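PDB 3QWN: hypothetical nigD-like protein from Bacteroides caccae, which is of unknown function in detail but, as a NigD-like protein, probably acts as an immunity protein (antitoxin). Local coordinates for residues I105-R109 and G110-M114. Numbering follows the deposited sequence.
Sequences IWLGR and GYLNM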
loop_
_atom_site.group_PDB
_atom_site.type_symbol
_atom_site.label_atom_id
_atom_site.label_comp_id
_atom_site.label_asym_id
_atom_site.label_seq_id
_atom_site.Cartn_x
_atom_site.Cartn_y
_atom_site.Cartn_z
ATOM N N ILE A 105 -6.469 -7.433 0.246
ATOM C CA ILE A 105 -4.998 -7.521 0.314
ATOM C C ILE A 105 -4.519 -8.382 -0.869
ATOM O O ILE A 105 -5.148 -9.398 -1.188
ATOM C CB ILE A 105 -4.531 -8.086 1.700
ATOM C CG1 ILE A 105 -2.977 -8.005 1.850
ATOM C CG2 ILE A 105 -5.137 -9.495 2.025
ATOM C CD1 ILE A 105 -2.484 -8.137 3.271
ATOM N N TRP A 106 -3.488 -7.937 -1.572
ATOM C CA TRP A 106 -2.995 -8.673 -2.742
ATOM C C TRP A 106 -1.623 -8.202 -3.162
ATOM O O TRP A 106 -1.218 -7.064 -2.896
ATOM C CB TRP A 106 -3.967 -8.543 -3.956
ATOM C CG TRP A 106 -4.019 -7.162 -4.553
ATOM C CD1 TRP A 106 -3.317 -6.712 -5.631
ATOM C CD2 TRP A 106 -4.743 -6.034 -4.047
ATOM N NE1 TRP A 106 -3.539 -5.370 -5.814
ATOM C CE2 TRP A 106 -4.429 -4.932 -4.869
ATOM C CE3 TRP A 106 -5.680 -5.858 -3.010
ATOM C CZ2 TRP A 106 -5.003 -3.668 -4.677
ATOM C CZ3 TRP A 106 -6.205 -4.592 -2.784
ATOM C CH2 TRP A 106 -5.846 -3.510 -3.594
ATOM N N LEU A 107 -0.922 -9.078 -3.865
ATOM C CA LEU A 107 0.359 -8.745 -4.467
ATOM C C LEU A 107 0.097 -8.114 -5.843
ATOM O O LEU A 107 -0.777 -8.580 -6.587
ATOM C CB LEU A 107 1.234 -9.987 -4.595
ATOM C CG LEU A 107 1.757 -10.630 -3.323
ATOM C CD1 LEU A 107 2.391 -11.960 -3.650
ATOM C CD2 LEU A 107 2.755 -9.724 -2.602
ATOM N N GLY A 108 0.820 -7.049 -6.148
ATOM C CA GLY A 108 0.681 -6.398 -7.434
ATOM C C GLY A 108 1.700 -5.318 -7.703
ATOM O O GLY A 108 1.915 -4.439 -6.863
ATOM N N ARG A 109 2.286 -5.365 -8.910
ATOM C CA ARG A 109 3.252 -4.413 -9.461
ATOM C C ARG A 109 4.409 -4.047 -8.506
ATOM O O ARG A 109 4.772 -2.878 -8.368
ATOM C CB ARG A 109 2.541 -3.151 -9.983
ATOM C CG ARG A 109 2.994 -2.984 -11.428
ATOM C CD ARG A 109 2.185 -2.061 -12.271
ATOM N NE ARG A 109 1.415 -2.746 -13.312
ATOM C CZ ARG A 109 1.556 -2.530 -14.617
ATOM N NH1 ARG A 109 2.481 -1.684 -15.061
ATOM N NH2 ARG A 109 0.781 -3.165 -15.488
ATOM N N GLY A 110 5.001 -5.069 -7.908
ATOM C CA GLY A 110 6.139 -4.922 -7.008
ATOM C C GLY A 110 5.809 -4.535 -5.585
ATOM O O GLY A 110 6.718 -4.291 -4.792
ATOM N N TYR A 111 4.513 -4.482 -5.243
ATOM C CA TYR A 111 4.056 -4.137 -3.903
ATOM C C TYR A 111 3.126 -5.198 -3.291
ATOM O O TYR A 111 2.534 -6.022 -4.009
ATOM C CB TYR A 111 3.284 -2.825 -3.945
ATOM C CG TYR A 111 4.029 -1.619 -4.457
ATOM C CD1 TYR A 111 4.736 -0.793 -3.587
ATOM C CD2 TYR A 111 3.910 -1.218 -5.783
ATOM C CE1 TYR A 111 5.408 0.342 -4.047
ATOM C CE2 TYR A 111 4.537 -0.065 -6.250
ATOM C CZ TYR A 111 5.278 0.721 -5.375
ATOM O OH TYR A 111 5.862 1.887 -5.833
ATOM N N LEU A 112 2.959 -5.124 -1.951
ATOM C CA LEU A 112 1.950 -5.848 -1.201
ATOM C C LEU A 112 0.874 -4.773 -0.916
ATOM O O LEU A 112 1.100 -3.903 -0.083
ATOM C CB LEU A 112 2.504 -6.538 0.070
ATOM C CG LEU A 112 1.432 -7.166 0.996
ATOM C CD1 LEU A 112 0.839 -8.444 0.394
ATOM C CD2 LEU A 112 1.969 -7.395 2.411
ATOM N N ASN A 113 -0.232 -4.765 -1.691
ATOM C CA ASN A 113 -1.281 -3.746 -1.564
ATOM C C ASN A 113 -2.378 -4.170 -0.614
ATOM O O ASN A 113 -2.678 -5.347 -0.497
ATOM C CB ASN A 113 -1.894 -3.396 -2.922
ATOM C CG ASN A 113 -0.857 -3.297 -3.987
ATOM O OD1 ASN A 113 -0.145 -2.340 -4.053
ATOM N ND2 ASN A 113 -0.620 -4.361 -4.713
HETATM N N MSE A 114 -2.933 -3.210 0.092
HETATM C CA MSE A 114 -4.002 -3.489 1.015
HETATM C C MSE A 114 -4.840 -2.277 1.243
HETATM O O MSE A 114 -4.343 -1.140 1.232
HETATM C CB MSE A 114 -3.523 -4.077 2.372
HETATM C CG MSE A 114 -2.806 -3.107 3.303
HETATM SE SE MSE A 114 -1.884 -4.099 4.761
HETATM C CE MSE A 114 -0.474 -4.907 3.680
#
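One face of the Trp-106 indole carries the CB of Asn-113, a CH-pi contact 3.8 Å from the centroid of the six-membered ring. Asn-113 ND2 stands above the rim of the five-membered ring, 3.3 Å from Trp-106 NE1; both are donors and do not bond. The amide plane is turned 35° from the indole. Phe-14 meets the same indole edge-to-face. At the Tyr-111 ring, Gly-108 O lies at the edge, near the ring plane. Trp-106 reaches across the strand pair because its CG sits between the backbone N and the carbonyl carbon (chi1 69°).

Asn-113 ND2 lies between two carbonyls of the facing strand. It makes weak hydrogen bonds of 3.3 Å to both Trp-106 O and Gly-108 O; the second is nearly straight, the first clearly bent. Asn-113 OD1 accepts from Arg-54 and also hydrogen-bonds Ser-165 OG.

The segments form the tip of the hairpin of strands 101-108 and 111-120, closed by a two-residue loop, in the NigD-like C-terminal beta-sandwich domain. A type I' turn from Gly-108 to Tyr-111 joins the strands, with Arg-109 and Gly-110 at its corners. Gly-108 N gives a straight bond to Tyr-111 O (2.9 Å). Trp-106 and Asn-113 form the next hydrogen-bonded pair.

The other side of the hairpin is apolar. Leu-112 CD1 touches Leu-107 CD2 at 3.8 Å and Ile-105 CG1 at 4.1 Å. Ile-105 and selenomethionine Met-114 run side by side. Met-114 bends at its last torsion (71°), and its CE meets Ile-105 CD1 at 3.8 Å. Phe-185 and Ile-183 of strand 181-190 pack against this side.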